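Local atomic coordinates of ethylbenzene dehydrogenase beta-subunit (Aromatoleum aromaticum, PDB entry 2IVF), a protein that is the ferredoxin-like iron-sulfur subunit, carrying four clusters, of an enzyme complex with alpha- and haem-containing gamma-subunits, and probably relays electrons. Residues 72-76 with 263-267; 82-86 with 191-197; 89-95 with 124-130. One frame throughout, in Å; residues are numbered along the deposited sequence.

How the contacts relate
Contacts 1 and 2 lie side by side, their centres about 10 Å apart, and share the wall of one iron/sulfur cluster: Cys194 of contact 2 ligates it, and the side chain of Thr266 in contact 1 comes to about 5 Å. They are stitched together directly, with Gly74 N 2.6 Å from Ala193 O and Gly73 N 3.0 Å from Pro82 O, both probable hydrogen bonds. Segment 89-95 of contact 3 continues the loop that holds 82-86; the centre of contact 3 lies about 18 Å from that of contact 2 and about 26 Å from that of contact 1. It meets contact 2 through Pro86 CB and Ser91 OG, 3.7 Å apart, and its Tyr128 side chain lies about 8 Å from a different iron/sulfur cluster.

Contact 1: 72-76 with 263-267; sequences GGGFL and EYGTG
A glycine-rich run entering the short strand 75-76 meets the loop that leads from strand 258-259 to strand 270-273. Gly72, Gly73 and Gly74 are extended with positive phi (71°, 87° and 70°; psi near -160° to -173°), and Phe75 and Leu76 then take ordinary beta angles. Across from them, Glu263 and Tyr264 end a 3-10 segment and Gly265 turns the chain at phi/psi 84/8. In register, Gly74 faces Tyr264 (CA-CA 5.2 Å) and Phe75 faces Gly265 (4.6 Å). One short, nearly straight hydrogen bond joins the backbones, Phe75 N to Tyr264 O at 2.6 Å and 174°. A CB on Gly74 would clash with Tyr264 O, and one on Gly265 with Phe75 O.

Phe75, chi1 m and chi2 -86°, leaves sideways and lays its ring obliquely beside the second backbone, CD2 3.5 Å from Gly265 O and 4.2 Å from Thr266 CG2. Ala158 of helix 158-162 and an aromatic ring of the gamma-subunit also pack on it. Thr266, chi1 p, brings CG2 to 4.4 Å from Gly74 CA. Tyr264 (m, chi2 -10°) carries its ring away from the strand to stack on His261. Glu263 (p, then m) hydrogen-bonds His261 ND1 through OE2.

A single backbone hydrogen bond thus links strand 75-76 to a loop, beside an iron/sulfur cluster and at the gamma-subunit interface; Ala193 also bonds Gly74, and Asn156 the loop. Phe75 O, 3.0 Å from Tyr264 O and 3.4 Å from Glu263 O, bonds neither acceptor, so the chemistry implies polar attraction through Phe75 N, its ring lying against a carbonyl and, more loosely, Thr266 CG2.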
ATOM      1  N   GLY B  72     -25.985  12.990 -14.958  1.00 24.52           N
ATOM      2  CA  GLY B  72     -26.807  14.188 -14.962  1.00 24.22           C
ATOM      3  C   GLY B  72     -26.741  15.016 -13.688  1.00 23.58           C
ATOM      4  O   GLY B  72     -25.802  14.907 -12.919  1.00 23.02           O
ATOM      5  N   GLY B  73     -27.761  15.839 -13.478  1.00 23.41           N
ATOM      6  CA  GLY B  73     -27.778  16.772 -12.363  1.00 24.37           C
ATOM      7  C   GLY B  73     -27.092  18.072 -12.729  1.00 24.35           C
ATOM      8  O   GLY B  73     -26.723  18.303 -13.884  1.00 25.66           O
ATOM      9  N   GLY B  74     -26.933  18.938 -11.745  1.00 24.22           N
ATOM     10  CA  GLY B  74     -26.276  20.221 -11.946  1.00 25.70           C
ATOM     11  C   GLY B  74     -27.083  21.192 -12.770  1.00 25.91           C
ATOM     12  O   GLY B  74     -28.284  21.005 -12.939  1.00 23.49           O
ATOM     13  N   PHE B  75     -26.404  22.207 -13.329  1.00 27.23           N
ATOM     14  CA  PHE B  75     -27.055  23.257 -14.099  1.00 30.09           C
ATOM     15  C   PHE B  75     -26.332  23.495 -15.453  1.00 32.65           C
ATOM     16  O   PHE B  75     -25.113  23.482 -15.498  1.00 33.81           O
ATOM     17  CB  PHE B  75     -27.062  24.577 -13.329  1.00 29.04           C
ATOM     18  CG  PHE B  75     -27.644  24.510 -11.943  1.00 27.40           C
ATOM     19  CD1 PHE B  75     -29.011  24.637 -11.740  1.00 27.70           C
ATOM     20  CD2 PHE B  75     -26.808  24.423 -10.835  1.00 26.64           C
ATOM     21  CE1 PHE B  75     -29.542  24.598 -10.467  1.00 26.71           C
ATOM     22  CE2 PHE B  75     -27.324  24.414  -9.549  1.00 27.99           C
ATOM     23  CZ  PHE B  75     -28.708  24.487  -9.363  1.00 26.85           C
ATOM     24  N   LEU B  76     -27.099  23.739 -16.527  1.00 36.37           N
ATOM     25  CA  LEU B  76     -26.581  24.075 -17.884  1.00 37.49           C
ATOM     26  C   LEU B  76     -27.195  25.383 -18.359  1.00 39.73           C
ATOM     27  O   LEU B  76     -28.410  25.477 -18.475  1.00 39.92           O
ATOM     28  CB  LEU B  76     -26.973  22.988 -18.884  1.00 38.47           C
ATOM     29  CG  LEU B  76     -26.454  23.112 -20.325  1.00 38.91           C
ATOM     30  CD1 LEU B  76     -25.315  22.109 -20.518  1.00 42.38           C
ATOM     31  CD2 LEU B  76     -27.534  22.841 -21.358  1.00 38.66           C
ATOM     32  N   GLU B 263     -18.428  23.513 -15.593  1.00 23.02           N
ATOM     33  CA  GLU B 263     -19.550  23.584 -16.540  1.00 24.26           C
ATOM     34  C   GLU B 263     -20.824  22.954 -16.002  1.00 24.09           C
ATOM     35  O   GLU B 263     -21.887  23.179 -16.556  1.00 22.58           O
ATOM     36  CB  GLU B 263     -19.233  23.003 -17.923  1.00 25.07           C
ATOM     37  CG  GLU B 263     -19.140  21.506 -18.005  1.00 25.79           C
ATOM     38  CD  GLU B 263     -17.835  20.942 -17.474  1.00 29.60           C
ATOM     39  OE1 GLU B 263     -16.981  21.687 -16.931  1.00 28.18           O
ATOM     40  OE2 GLU B 263     -17.645  19.723 -17.632  1.00 30.15           O
ATOM     41  N   TYR B 264     -20.714  22.188 -14.926  1.00 23.42           N
ATOM     42  CA  TYR B 264     -21.886  21.682 -14.226  1.00 23.78           C
ATOM     43  C   TYR B 264     -22.682  22.742 -13.471  1.00 24.24           C
ATOM     44  O   TYR B 264     -23.798  22.451 -12.971  1.00 23.04           O
ATOM     45  CB  TYR B 264     -21.506  20.549 -13.280  1.00 23.95           C
ATOM     46  CG  TYR B 264     -20.921  19.298 -13.901  1.00 24.34           C
ATOM     47  CD1 TYR B 264     -20.910  19.073 -15.274  1.00 25.86           C
ATOM     48  CD2 TYR B 264     -20.419  18.312 -13.098  1.00 26.18           C
ATOM     49  CE1 TYR B 264     -20.373  17.898 -15.803  1.00 23.86           C
ATOM     50  CE2 TYR B 264     -19.888  17.160 -13.611  1.00 24.84           C
ATOM     51  CZ  TYR B 264     -19.876  16.948 -14.965  1.00 25.49           C
ATOM     52  OH  TYR B 264     -19.314  15.770 -15.443  1.00 25.71           O
ATOM     53  N   GLY B 265     -22.157  23.968 -13.403  1.00 23.54           N
ATOM     54  CA  GLY B 265     -22.951  25.127 -12.977  1.00 23.91           C
ATOM     55  C   GLY B 265     -23.085  25.373 -11.488  1.00 23.79           C
ATOM     56  O   GLY B 265     -23.824  26.281 -11.075  1.00 24.78           O
ATOM     57  N   THR B 266     -22.352  24.621 -10.680  1.00 23.17           N
ATOM     58  CA  THR B 266     -22.524  24.680  -9.242  1.00 24.02           C
ATOM     59  C   THR B 266     -21.502  25.543  -8.504  1.00 24.46           C
ATOM     60  O   THR B 266     -21.696  25.814  -7.331  1.00 25.73           O
ATOM     61  CB  THR B 266     -22.489  23.279  -8.614  1.00 23.16           C
ATOM     62  OG1 THR B 266     -21.165  22.727  -8.676  1.00 24.61           O
ATOM     63  CG2 THR B 266     -23.476  22.338  -9.331  1.00 23.71           C
ATOM     64  N   GLY B 267     -20.450  26.000  -9.174  1.00 24.13           N
ATOM     65  CA  GLY B 267     -19.430  26.788  -8.486  1.00 24.07           C
ATOM     66  C   GLY B 267     -18.734  25.978  -7.403  1.00 23.31           C
ATOM     67  O   GLY B 267     -18.756  26.322  -6.214  1.00 23.87           O
TER

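Contact 2: 82-86 with 191-197; sequences PGVLP and VEACPYK. With SF4 (iron/sulfur cluster), chain S.
The end of helix 189-193 and the Cys-Pro turn of a ferredoxin-like 4Fe-4S domain are crossed by the extended segment 82-86. Helical angles stop at Cys194, where a type I turn runs to Lys197 (phi/psi 48/48). Gly83 lies 4.3 Å from Glu192, CA to CA, while Pro86 is 7.9 Å from Lys197.

Glu192 (m, t, chi3 -7°) has the largest area buried by the contact. Its CG lies 3.4 Å from Leu85 CD2; its OE1 shares water 1 with Gly83 N (3.1 and 2.9 Å) and hydrogen-bonds a glycerol, probably from the crystallisation liquor; its OE2 makes a salt bridge to a basic side chain of the gamma-subunit. Leu85 (m, t) leaves sideways, but its tip turns in to place CD2 3.7 Å from Val191 CB. Gly83 presses CA against Glu192 O (3.4 Å, a CA-H...O contact), where a CB would clash. Pro86 CD meets Val191 CG1 at 3.7 Å.

Lys197 (m, m, t, m) passes CE 3.1 Å from Val84 O, which finds no hydrogen-bond partner, and its NZ bonds Glu192 O (3.0 Å) and Cys194 O (2.8 Å). Cys151, Cys154 and Cys159 share the cluster pocket with Cys194, whose SG binds FE1 at 2.4 Å.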
ATOM      1  N   PRO B  82     -31.951  16.984 -15.241  1.00 25.95           N
ATOM      2  CA  PRO B  82     -32.371  15.781 -14.541  1.00 25.41           C
ATOM      3  C   PRO B  82     -31.184  14.877 -14.352  1.00 24.45           C
ATOM      4  O   PRO B  82     -30.177  14.989 -15.068  1.00 23.71           O
ATOM      5  CB  PRO B  82     -33.411  15.166 -15.472  1.00 25.17           C
ATOM      6  CG  PRO B  82     -33.039  15.671 -16.829  1.00 27.10           C
ATOM      7  CD  PRO B  82     -32.483  17.041 -16.614  1.00 26.24           C
ATOM      8  N   GLY B  83     -31.255  14.027 -13.341  1.00 24.23           N
ATOM      9  CA  GLY B  83     -30.169  13.125 -13.053  1.00 24.24           C
ATOM     10  C   GLY B  83     -30.672  11.746 -12.698  1.00 24.79           C
ATOM     11  O   GLY B  83     -31.867  11.524 -12.640  1.00 24.54           O
ATOM     12  N   VAL B  84     -29.752  10.810 -12.492  1.00 24.66           N
ATOM     13  CA  VAL B  84     -30.145   9.438 -12.172  1.00 24.89           C
ATOM     14  C   VAL B  84     -29.407   8.955 -10.946  1.00 23.87           C
ATOM     15  O   VAL B  84     -28.318   9.419 -10.647  1.00 24.28           O
ATOM     16  CB  VAL B  84     -29.915   8.457 -13.347  1.00 26.06           C
ATOM     17  CG1 VAL B  84     -30.681   8.902 -14.586  1.00 28.74           C
ATOM     18  CG2 VAL B  84     -28.506   8.326 -13.674  1.00 26.04           C
ATOM     19  N   LEU B  85     -30.002   7.999 -10.247  1.00 23.13           N
ATOM     20  CA  LEU B  85     -29.489   7.552  -8.985  1.00 23.97           C
ATOM     21  C   LEU B  85     -28.447   6.488  -9.208  1.00 24.24           C
ATOM     22  O   LEU B  85     -28.666   5.547  -9.985  1.00 25.20           O
ATOM     23  CB  LEU B  85     -30.604   6.986  -8.117  1.00 23.73           C
ATOM     24  CG  LEU B  85     -31.593   8.042  -7.646  1.00 24.10           C
ATOM     25  CD1 LEU B  85     -32.813   7.384  -7.070  1.00 23.16           C
ATOM     26  CD2 LEU B  85     -30.936   8.972  -6.655  1.00 22.79           C
ATOM     27  N   PRO B  86     -27.310   6.618  -8.530  1.00 25.00           N
ATOM     28  CA  PRO B  86     -26.384   5.511  -8.505  1.00 25.34           C
ATOM     29  C   PRO B  86     -26.878   4.330  -7.701  1.00 25.76           C
ATOM     30  O   PRO B  86     -27.642   4.472  -6.726  1.00 26.51           O
ATOM     31  CB  PRO B  86     -25.152   6.082  -7.811  1.00 24.96           C
ATOM     32  CG  PRO B  86     -25.376   7.496  -7.684  1.00 26.61           C
ATOM     33  CD  PRO B  86     -26.805   7.769  -7.782  1.00 24.67           C
ATOM     34  N   VAL B 191     -29.471  13.640  -4.583  1.00 22.15           N
ATOM     35  CA  VAL B 191     -28.491  12.739  -5.177  1.00 22.31           C
ATOM     36  C   VAL B 191     -28.475  12.823  -6.713  1.00 23.26           C
ATOM     37  O   VAL B 191     -27.396  12.887  -7.342  1.00 23.83           O
ATOM     38  CB  VAL B 191     -28.740  11.279  -4.744  1.00 22.60           C
ATOM     39  CG1 VAL B 191     -27.676  10.369  -5.330  1.00 22.87           C
ATOM     40  CG2 VAL B 191     -28.750  11.166  -3.211  1.00 22.02           C
ATOM     41  N   GLU B 192     -29.654  12.822  -7.314  1.00 22.87           N
ATOM     42  CA  GLU B 192     -29.780  12.958  -8.754  1.00 22.83           C
ATOM     43  C   GLU B 192     -29.289  14.341  -9.246  1.00 22.90           C
ATOM     44  O   GLU B 192     -28.700  14.476 -10.317  1.00 23.06           O
ATOM     45  CB  GLU B 192     -31.261  12.773  -9.164  1.00 22.08           C
ATOM     46  CG  GLU B 192     -31.880  11.410  -8.822  1.00 22.25           C
ATOM     47  CD  GLU B 192     -33.405  11.402  -8.915  1.00 24.17           C
ATOM     48  OE1 GLU B 192     -34.014  12.460  -9.117  1.00 28.80           O
ATOM     49  OE2 GLU B 192     -33.983  10.331  -8.767  1.00 26.64           O
ATOM     50  N   ALA B 193     -29.570  15.368  -8.447  1.00 21.83           N
ATOM     51  CA  ALA B 193     -29.213  16.738  -8.761  1.00 21.96           C
ATOM     52  C   ALA B 193     -27.723  17.065  -8.650  1.00 21.14           C
ATOM     53  O   ALA B 193     -27.252  17.936  -9.351  1.00 21.45           O
ATOM     54  CB  ALA B 193     -30.015  17.690  -7.870  1.00 21.45           C
ATOM     55  N   CYS B 194     -27.019  16.439  -7.734  1.00 21.37           N
ATOM     56  CA  CYS B 194     -25.615  16.722  -7.558  1.00 22.07           C
ATOM     57  C   CYS B 194     -24.868  16.100  -8.732  1.00 23.04           C
ATOM     58  O   CYS B 194     -24.826  14.890  -8.842  1.00 22.12           O
ATOM     59  CB  CYS B 194     -25.062  16.159  -6.256  1.00 21.11           C
ATOM     60  SG  CYS B 194     -23.240  16.132  -6.280  1.00 23.53           S
ATOM     61  N   PRO B 195     -24.260  16.934  -9.597  1.00 22.03           N
ATOM     62  CA  PRO B 195     -23.641  16.400 -10.793  1.00 21.78           C
ATOM     63  C   PRO B 195     -22.341  15.719 -10.486  1.00 22.32           C
ATOM     64  O   PRO B 195     -21.748  15.125 -11.377  1.00 23.15           O
ATOM     65  CB  PRO B 195     -23.386  17.646 -11.610  1.00 21.33           C
ATOM     66  CG  PRO B 195     -23.133  18.668 -10.609  1.00 23.40           C
ATOM     67  CD  PRO B 195     -24.077  18.383  -9.494  1.00 23.20           C
ATOM     68  N   TYR B 196     -21.880  15.840  -9.244  1.00 22.55           N
ATOM     69  CA  TYR B 196     -20.685  15.098  -8.786  1.00 22.20           C
ATOM     70  C   TYR B 196     -20.987  13.759  -8.108  1.00 23.27           C
ATOM     71  O   TYR B 196     -20.057  12.990  -7.713  1.00 21.91           O
ATOM     72  CB  TYR B 196     -19.922  15.988  -7.823  1.00 22.26           C
ATOM     73  CG  TYR B 196     -19.453  17.245  -8.462  1.00 21.50           C
ATOM     74  CD1 TYR B 196     -18.244  17.296  -9.163  1.00 20.45           C
ATOM     75  CD2 TYR B 196     -20.193  18.391  -8.352  1.00 23.14           C
ATOM     76  CE1 TYR B 196     -17.832  18.484  -9.816  1.00 22.63           C
ATOM     77  CE2 TYR B 196     -19.785  19.595  -8.963  1.00 23.77           C
ATOM     78  CZ  TYR B 196     -18.592  19.640  -9.684  1.00 22.07           C
ATOM     79  OH  TYR B 196     -18.258  20.857 -10.263  1.00 22.96           O
ATOM     80  N   LYS B 197     -22.273  13.515  -7.889  1.00 22.16           N
ATOM     81  CA  LYS B 197     -22.766  12.380  -7.097  1.00 23.36           C
ATOM     82  C   LYS B 197     -22.043  12.255  -5.774  1.00 24.01           C
ATOM     83  O   LYS B 197     -21.559  11.175  -5.411  1.00 24.89           O
ATOM     84  CB  LYS B 197     -22.737  11.088  -7.926  1.00 23.30           C
ATOM     85  CG  LYS B 197     -23.670  11.160  -9.149  1.00 21.63           C
ATOM     86  CD  LYS B 197     -25.140  11.221  -8.702  1.00 23.71           C
ATOM     87  CE  LYS B 197     -26.149  11.521  -9.795  1.00 23.65           C
ATOM     88  NZ  LYS B 197     -26.119  12.899 -10.363  1.00 24.47           N
TER
HETATM   89 FE1  SF4 S1357     -22.838  17.998  -4.906  1.00 22.83          FE
HETATM   90 FE2  SF4 S1357     -24.125  19.600  -3.263  1.00 23.91          FE
HETATM   91 FE3  SF4 S1357     -21.974  20.537  -4.687  1.00 22.80          FE
HETATM   92 FE4  SF4 S1357     -21.559  18.748  -2.649  1.00 24.21          FE
HETATM   93  S1  SF4 S1357     -22.391  20.899  -2.469  1.00 23.95           S
HETATM   94  S2  SF4 S1357     -20.676  18.669  -4.780  1.00 23.92           S
HETATM   95  S3  SF4 S1357     -23.446  17.501  -2.773  1.00 21.53           S
HETATM   96  S4  SF4 S1357     -24.008  19.876  -5.547  1.00 22.74           S
HETATM   97  O   HOH W   1     -33.291  14.514 -11.290  1.00 33.79           O

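Contact 3: 89-95 with 124-130; sequences IDSGDDF and PAWGYNW
Two irregular loops, one before and one after helix 99-104, fit together through two beta turns: type I over Ile89-Gly92 and type II over Gly127-Trp130. They come closest at Gly92 and Tyr128, whose CA atoms are 3.7 Å apart, and Tyr128 N bonds Gly92 O (3.0 Å, 149°). Gly92 (phi/psi 99/-6) forms the hollow for Tyr128 CB; a CB of its own would clash there.

Phe95 (m, chi2 -9°) is the main bump. Pro124 CG lies over one ring face, 3.9 Å from the centroid in a CH-pi contact; Trp126 O lies at the ring edge, 3.3 Å from CZ. Gly127, lacking a CB that would clash with Phe95 CZ, leaves the hollow, its CA 3.7 Å from CZ; Trp130 CZ3 approaches CZ to 4.0 Å. Trp126 (t, chi2 -100°) fills a second hollow: CD1 lies 3.3 Å from Ile89 O, and CB meets Ile89 CG2 at 3.7 Å.

Water 2 joins Asp90 O to Trp126 NE1 (2.9 and 2.7 Å), and water 3 joins Asp93 OD2 to Trp126 O (2.6 and 2.7 Å). Arg66 salt-bridges Asp90 and makes a cation-pi contact with Trp126; Ser117 bonds Asp93. The chemistry implies a buried junction at the alpha-subunit interface, its polar groups satisfied partly through water.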
ATOM      1  N   ILE B  89     -23.592  -0.800  -6.311  1.00 23.91           N
ATOM      2  CA  ILE B  89     -22.394  -1.173  -7.076  1.00 24.58           C
ATOM      3  C   ILE B  89     -21.731   0.060  -7.646  1.00 24.16           C
ATOM      4  O   ILE B  89     -20.520   0.212  -7.494  1.00 24.68           O
ATOM      5  CB  ILE B  89     -22.677  -2.230  -8.174  1.00 24.04           C
ATOM      6  CG1 ILE B  89     -23.070  -3.551  -7.514  1.00 24.28           C
ATOM      7  CG2 ILE B  89     -21.439  -2.510  -9.066  1.00 22.26           C
ATOM      8  CD1 ILE B  89     -23.787  -4.460  -8.459  1.00 25.04           C
ATOM      9  N   ASP B  90     -22.506   0.960  -8.253  1.00 24.31           N
ATOM     10  CA  ASP B  90     -21.945   2.222  -8.778  1.00 24.81           C
ATOM     11  C   ASP B  90     -21.165   2.941  -7.672  1.00 24.72           C
ATOM     12  O   ASP B  90     -20.134   3.579  -7.925  1.00 25.67           O
ATOM     13  CB  ASP B  90     -23.031   3.186  -9.267  1.00 24.85           C
ATOM     14  CG  ASP B  90     -23.727   2.748 -10.525  1.00 26.31           C
ATOM     15  OD1 ASP B  90     -23.124   2.042 -11.352  1.00 27.71           O
ATOM     16  OD2 ASP B  90     -24.905   3.158 -10.701  1.00 25.85           O
ATOM     17  N   SER B  91     -21.675   2.833  -6.433  1.00 25.25           N
ATOM     18  CA  SER B  91     -21.146   3.528  -5.299  1.00 25.67           C
ATOM     19  C   SER B  91     -20.028   2.760  -4.625  1.00 25.31           C
ATOM     20  O   SER B  91     -19.626   3.069  -3.505  1.00 25.58           O
ATOM     21  CB  SER B  91     -22.287   3.840  -4.320  1.00 26.74           C
ATOM     22  OG  SER B  91     -23.305   4.561  -5.008  1.00 29.28           O
ATOM     23  N   GLY B  92     -19.548   1.723  -5.293  1.00 24.87           N
ATOM     24  CA  GLY B  92     -18.348   1.022  -4.848  1.00 24.98           C
ATOM     25  C   GLY B  92     -18.617  -0.263  -4.083  1.00 24.74           C
ATOM     26  O   GLY B  92     -17.676  -0.967  -3.725  1.00 24.84           O
ATOM     27  N   ASP B  93     -19.894  -0.540  -3.804  1.00 24.89           N
ATOM     28  CA  ASP B  93     -20.322  -1.778  -3.163  1.00 25.14           C
ATOM     29  C   ASP B  93     -19.806  -1.729  -1.734  1.00 25.60           C
ATOM     30  O   ASP B  93     -19.372  -0.689  -1.274  1.00 24.96           O
ATOM     31  CB  ASP B  93     -19.764  -3.003  -3.903  1.00 24.34           C
ATOM     32  CG  ASP B  93     -20.687  -4.245  -3.815  1.00 26.46           C
ATOM     33  OD1 ASP B  93     -21.049  -4.660  -2.680  1.00 26.52           O
ATOM     34  OD2 ASP B  93     -21.006  -4.808  -4.888  1.00 25.71           O
ATOM     35  N   ASP B  94     -19.863  -2.867  -1.048  1.00 25.61           N
ATOM     36  CA  ASP B  94     -19.377  -2.993   0.326  1.00 24.85           C
ATOM     37  C   ASP B  94     -19.023  -4.477   0.428  1.00 24.88           C
ATOM     38  O   ASP B  94     -19.773  -5.309   0.984  1.00 24.43           O
ATOM     39  CB  ASP B  94     -20.444  -2.565   1.325  1.00 24.65           C
ATOM     40  CG  ASP B  94     -20.042  -2.815   2.777  1.00 25.92           C
ATOM     41  OD1 ASP B  94     -18.844  -2.824   3.080  1.00 29.34           O
ATOM     42  OD2 ASP B  94     -20.961  -2.993   3.605  1.00 28.35           O
ATOM     43  N   PHE B  95     -17.888  -4.818  -0.178  1.00 24.75           N
ATOM     44  CA  PHE B  95     -17.541  -6.222  -0.387  1.00 24.93           C
ATOM     45  C   PHE B  95     -17.515  -6.970   0.930  1.00 25.71           C
ATOM     46  O   PHE B  95     -16.961  -6.487   1.913  1.00 26.65           O
ATOM     47  CB  PHE B  95     -16.177  -6.370  -1.023  1.00 24.37           C
ATOM     48  CG  PHE B  95     -16.102  -5.963  -2.468  1.00 23.95           C
ATOM     49  CD1 PHE B  95     -17.227  -5.662  -3.218  1.00 24.44           C
ATOM     50  CD2 PHE B  95     -14.858  -5.897  -3.086  1.00 23.25           C
ATOM     51  CE1 PHE B  95     -17.116  -5.291  -4.522  1.00 23.26           C
ATOM     52  CE2 PHE B  95     -14.767  -5.516  -4.403  1.00 24.14           C
ATOM     53  CZ  PHE B  95     -15.889  -5.228  -5.101  1.00 24.58           C
ATOM     54  N   PRO B 124     -18.193  -9.873  -7.308  1.00 25.91           N
ATOM     55  CA  PRO B 124     -18.342  -8.537  -7.863  1.00 25.76           C
ATOM     56  C   PRO B 124     -17.721  -8.460  -9.233  1.00 25.36           C
ATOM     57  O   PRO B 124     -16.732  -9.125  -9.503  1.00 24.31           O
ATOM     58  CB  PRO B 124     -17.583  -7.659  -6.877  1.00 25.48           C
ATOM     59  CG  PRO B 124     -16.557  -8.556  -6.223  1.00 24.73           C
ATOM     60  CD  PRO B 124     -17.154  -9.950  -6.259  1.00 26.47           C
ATOM     61  N   ALA B 125     -18.321  -7.670 -10.104  1.00 24.37           N
ATOM     62  CA  ALA B 125     -17.716  -7.369 -11.382  1.00 24.03           C
ATOM     63  C   ALA B 125     -17.367  -5.885 -11.441  1.00 24.41           C
ATOM     64  O   ALA B 125     -16.961  -5.352 -12.497  1.00 22.48           O
ATOM     65  CB  ALA B 125     -18.694  -7.779 -12.529  1.00 24.88           C
ATOM     66  N   TRP B 126     -17.569  -5.210 -10.307  1.00 24.27           N
ATOM     67  CA  TRP B 126     -17.185  -3.846 -10.126  1.00 24.16           C
ATOM     68  C   TRP B 126     -17.114  -3.596  -8.629  1.00 24.47           C
ATOM     69  O   TRP B 126     -17.609  -4.394  -7.813  1.00 24.35           O
ATOM     70  CB  TRP B 126     -18.181  -2.909 -10.793  1.00 25.21           C
ATOM     71  CG  TRP B 126     -17.808  -1.489 -10.680  1.00 24.96           C
ATOM     72  CD1 TRP B 126     -18.310  -0.575  -9.795  1.00 27.04           C
ATOM     73  CD2 TRP B 126     -16.815  -0.797 -11.449  1.00 26.54           C
ATOM     74  NE1 TRP B 126     -17.710   0.645  -9.980  1.00 26.04           N
ATOM     75  CE2 TRP B 126     -16.770   0.529 -10.974  1.00 28.89           C
ATOM     76  CE3 TRP B 126     -15.950  -1.168 -12.485  1.00 27.76           C
ATOM     77  CZ2 TRP B 126     -15.904   1.457 -11.489  1.00 25.12           C
ATOM     78  CZ3 TRP B 126     -15.133  -0.229 -13.025  1.00 25.71           C
ATOM     79  CH2 TRP B 126     -15.108   1.067 -12.542  1.00 26.15           C
ATOM     80  N   GLY B 127     -16.439  -2.518  -8.280  1.00 23.06           N
ATOM     81  CA  GLY B 127     -16.416  -2.014  -6.930  1.00 23.66           C
ATOM     82  C   GLY B 127     -15.626  -0.721  -6.879  1.00 23.17           C
ATOM     83  O   GLY B 127     -15.110  -0.231  -7.899  1.00 22.93           O
ATOM     84  N   TYR B 128     -15.494  -0.185  -5.676  1.00 24.07           N
ATOM     85  CA  TYR B 128     -14.726   1.029  -5.446  1.00 24.05           C
ATOM     86  C   TYR B 128     -13.323   0.828  -6.028  1.00 24.42           C
ATOM     87  O   TYR B 128     -12.671  -0.176  -5.721  1.00 25.30           O
ATOM     88  CB  TYR B 128     -14.616   1.292  -3.941  1.00 24.48           C
ATOM     89  CG  TYR B 128     -13.759   2.501  -3.661  1.00 24.16           C
ATOM     90  CD1 TYR B 128     -14.183   3.763  -4.009  1.00 24.92           C
ATOM     91  CD2 TYR B 128     -12.476   2.364  -3.166  1.00 25.05           C
ATOM     92  CE1 TYR B 128     -13.372   4.882  -3.797  1.00 26.53           C
ATOM     93  CE2 TYR B 128     -11.658   3.461  -2.933  1.00 22.97           C
ATOM     94  CZ  TYR B 128     -12.101   4.720  -3.284  1.00 23.32           C
ATOM     95  OH  TYR B 128     -11.287   5.801  -3.052  1.00 23.60           O
ATOM     96  N   ASN B 129     -12.879   1.765  -6.869  1.00 24.47           N
ATOM     97  CA  ASN B 129     -11.512   1.792  -7.363  1.00 24.55           C
ATOM     98  C   ASN B 129     -11.162   0.545  -8.173  1.00 24.68           C
ATOM     99  O   ASN B 129     -10.018   0.110  -8.230  1.00 25.20           O
ATOM    100  CB  ASN B 129     -10.534   1.967  -6.186  1.00 25.35           C
ATOM    101  CG  ASN B 129      -9.184   2.442  -6.635  1.00 24.02           C
ATOM    102  OD1 ASN B 129      -9.090   3.109  -7.667  1.00 24.03           O
ATOM    103  ND2 ASN B 129      -8.121   2.080  -5.908  1.00 23.97           N
ATOM    104  N   TRP B 130     -12.173  -0.006  -8.832  1.00 24.60           N
ATOM    105  CA  TRP B 130     -12.008  -1.275  -9.583  1.00 23.91           C
ATOM    106  C   TRP B 130     -11.060  -1.046 -10.759  1.00 24.30           C
ATOM    107  O   TRP B 130     -10.300  -1.969 -11.145  1.00 23.20           O
ATOM    108  CB  TRP B 130     -13.367  -1.704 -10.111  1.00 23.86           C
ATOM    109  CG  TRP B 130     -13.403  -3.003 -10.783  1.00 23.73           C
ATOM    110  CD1 TRP B 130     -13.278  -3.245 -12.097  1.00 23.29           C
ATOM    111  CD2 TRP B 130     -13.654  -4.268 -10.154  1.00 22.96           C
ATOM    112  NE1 TRP B 130     -13.417  -4.593 -12.332  1.00 24.44           N
ATOM    113  CE2 TRP B 130     -13.635  -5.238 -11.151  1.00 22.93           C
ATOM    114  CE3 TRP B 130     -13.883  -4.661  -8.831  1.00 23.34           C
ATOM    115  CZ2 TRP B 130     -13.850  -6.602 -10.888  1.00 23.96           C
ATOM    116  CZ3 TRP B 130     -14.009  -6.028  -8.553  1.00 23.49           C
ATOM    117  CH2 TRP B 130     -14.020  -6.972  -9.575  1.00 24.78           C
TER
HETATM  118  O   HOH W   2     -17.479   2.318  -7.819  1.00 27.79           O
HETATM  119  O   HOH W   3     -20.065  -5.458  -7.273  1.00 24.43           O